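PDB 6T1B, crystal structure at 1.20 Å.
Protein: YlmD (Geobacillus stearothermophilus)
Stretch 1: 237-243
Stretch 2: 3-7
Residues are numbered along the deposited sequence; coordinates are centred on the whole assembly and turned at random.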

# COMPACT_ATOMS: atom_id res chain seq x y z
N ILE A 237 6.89 -8.72 10.92
CA ILE A 237 6.09 -8.63 9.70
C ILE A 237 4.69 -9.15 10.00
O ILE A 237 4.52 -10.33 10.34
CB ILE A 237 6.70 -9.44 8.55
CG1 ILE A 237 8.11 -8.96 8.23
CG2 ILE A 237 5.81 -9.33 7.30
CD1 ILE A 237 8.89 -9.93 7.34
N TYR A 238 3.71 -8.26 9.87
CA TYR A 238 2.31 -8.56 10.13
C TYR A 238 1.58 -8.58 8.80
O TYR A 238 1.79 -7.68 7.98
CB TYR A 238 1.71 -7.45 10.99
CG TYR A 238 2.36 -7.31 12.36
CD1 TYR A 238 3.59 -6.68 12.50
CD2 TYR A 238 1.73 -7.79 13.50
CE1 TYR A 238 4.19 -6.55 13.76
CE2 TYR A 238 2.32 -7.65 14.75
CZ TYR A 238 3.55 -7.03 14.87
OH TYR A 238 4.13 -6.90 16.12
N VAL A 239 0.75 -9.59 8.57
CA VAL A 239 0.10 -9.76 7.26
C VAL A 239 -1.41 -9.80 7.47
O VAL A 239 -1.92 -10.68 8.17
CB VAL A 239 0.59 -11.03 6.56
CG1 VAL A 239 -0.03 -11.17 5.19
CG2 VAL A 239 2.11 -11.04 6.44
N SER A 240 -2.13 -8.89 6.83
CA SER A 240 -3.58 -8.96 6.81
C SER A 240 -4.05 -10.16 6.00
O SER A 240 -3.50 -10.45 4.93
CB SER A 240 -4.14 -7.69 6.16
OG SER A 240 -5.56 -7.71 6.11
N GLU A 241 -5.10 -10.82 6.47
CA GLU A 241 -5.72 -11.91 5.73
C GLU A 241 -6.84 -11.43 4.81
O GLU A 241 -7.45 -12.25 4.11
CB GLU A 241 -6.29 -12.97 6.68
CG GLU A 241 -5.38 -13.41 7.82
CD GLU A 241 -4.38 -14.47 7.42
OE1 GLU A 241 -3.83 -15.13 8.32
OE2 GLU A 241 -4.14 -14.63 6.21
N ARG A 242 -7.14 -10.13 4.80
CA ARG A 242 -8.27 -9.64 4.04
C ARG A 242 -7.94 -9.63 2.55
O ARG A 242 -6.89 -9.12 2.13
CB ARG A 242 -8.62 -8.22 4.49
CG ARG A 242 -9.08 -8.12 5.91
CD ARG A 242 -9.31 -6.66 6.25
NE ARG A 242 -9.75 -6.44 7.62
CZ ARG A 242 -11.02 -6.44 8.01
NH1 ARG A 242 -11.99 -6.69 7.15
NH2 ARG A 242 -11.31 -6.21 9.29
N CYS A 243 -8.88 -10.15 1.75
CA CYS A 243 -8.79 -10.15 0.29
C CYS A 243 -9.72 -9.07 -0.25
O CYS A 243 -10.92 -9.08 0.04
CB CYS A 243 -9.23 -11.50 -0.29
SG CYS A 243 -9.27 -11.55 -2.10
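Stretch 2 3-7: PDIFQ

The packing of residues 3-7 of YlmD on residues 237-243 is a small contact of 342 Å² in which hydrogen bonds centred on the carboxylate of Asp4 lie beside apolar packing by Ile5. It illustrates a general principle: where a chain terminus meets a segment more than 230 residues away, one acidic side chain can accept from several donors and form the centre of the contact.

Neither piece is regular throughout. Stretch 1 is a strand over 237-239 and then leaves it as a loop, whereas in stretch 2 Asp4 and Ile5 are loop, the chain turns at Ile5 (phi/psi -68/-20°) and it enters a strand at Phe6. The backbones come nearest at Ser240 and Ile5, whose CA atoms are 5.8 Å apart; stretch 2 runs across stretch 1 rather than alongside it, and no main-chain to main-chain hydrogen bond joins the two.

Asp4 points toward stretch 1 and uses both oxygens. Ser240 OG donates to Asp4 OD1 at 2.8 Å, and the amide Glu241 N donates to Asp4 OD2 at 2.9 Å. Asp4 OD1 also accepts from Phe6 N at 3.1 Å, bracing its own turn, while Ser240 OG accepts from Arg242 N at 3.2 Å, so the groups that join the stretches also make hydrogen bonds within them. Arg242 adds a longer salt bridge, NE to Asp4 OD1 at 3.5 Å, and grips the carbonyl of Phe6 in a fork, with Arg242 NE and NH2 donating to Phe6 O at 3.1 and 3.0 Å.

Beside this network, Ile5 CD1 lies 3.8 Å from Tyr238 CB, and Ser240 CB is 3.9 Å from Phe6 CD1. A water donates to Val239 O at 3.1 Å and accepts from Ile5 N at 3.2 Å, with a weak bond to Asp4 OD2 at 3.0 Å.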

# COMPACT_ATOMS: atom_id res chain seq x y z
N PRO A 3 -7.57 -11.93 15.37
CA PRO A 3 -8.25 -10.79 14.74
C PRO A 3 -7.33 -10.10 13.75
O PRO A 3 -6.12 -10.02 13.98
CB PRO A 3 -8.54 -9.87 15.92
CG PRO A 3 -7.38 -10.09 16.84
CD PRO A 3 -6.98 -11.55 16.68
N ASP A 4 -7.89 -9.59 12.65
CA ASP A 4 -7.04 -9.04 11.61
C ASP A 4 -6.29 -7.82 12.12
O ASP A 4 -6.77 -7.09 12.99
CB ASP A 4 -7.86 -8.67 10.37
CG ASP A 4 -7.02 -8.62 9.11
OD1 ASP A 4 -6.61 -7.52 8.71
OD2 ASP A 4 -6.76 -9.71 8.55
N ILE A 5 -5.09 -7.61 11.59
CA ILE A 5 -4.31 -6.46 12.00
C ILE A 5 -4.94 -5.15 11.53
O ILE A 5 -4.61 -4.09 12.08
CB ILE A 5 -2.84 -6.56 11.56
CG1 ILE A 5 -2.75 -6.82 10.07
CG2 ILE A 5 -2.14 -7.67 12.29
CD1 ILE A 5 -1.53 -6.20 9.45
N PHE A 6 -5.81 -5.18 10.51
CA PHE A 6 -6.54 -4.00 10.05
C PHE A 6 -7.97 -4.09 10.55
O PHE A 6 -8.73 -4.99 10.16
CB PHE A 6 -6.48 -3.88 8.54
CG PHE A 6 -5.17 -3.35 8.05
CD1 PHE A 6 -4.08 -4.19 7.92
CD2 PHE A 6 -5.02 -2.00 7.77
CE1 PHE A 6 -2.86 -3.70 7.52
CE2 PHE A 6 -3.80 -1.51 7.36
CZ PHE A 6 -2.73 -2.36 7.23
N GLN A 7 -8.33 -3.17 11.45
CA GLN A 7 -9.57 -3.24 12.21
C GLN A 7 -10.48 -2.07 11.87
O GLN A 7 -10.01 -0.93 11.74
CB GLN A 7 -9.29 -3.22 13.70
CG GLN A 7 -8.28 -4.25 14.16
CD GLN A 7 -7.92 -4.09 15.63
OE1 GLN A 7 -6.74 -4.09 15.99
NE2 GLN A 7 -8.93 -3.95 16.48
O HOH W 1 -4.23 -10.29 10.14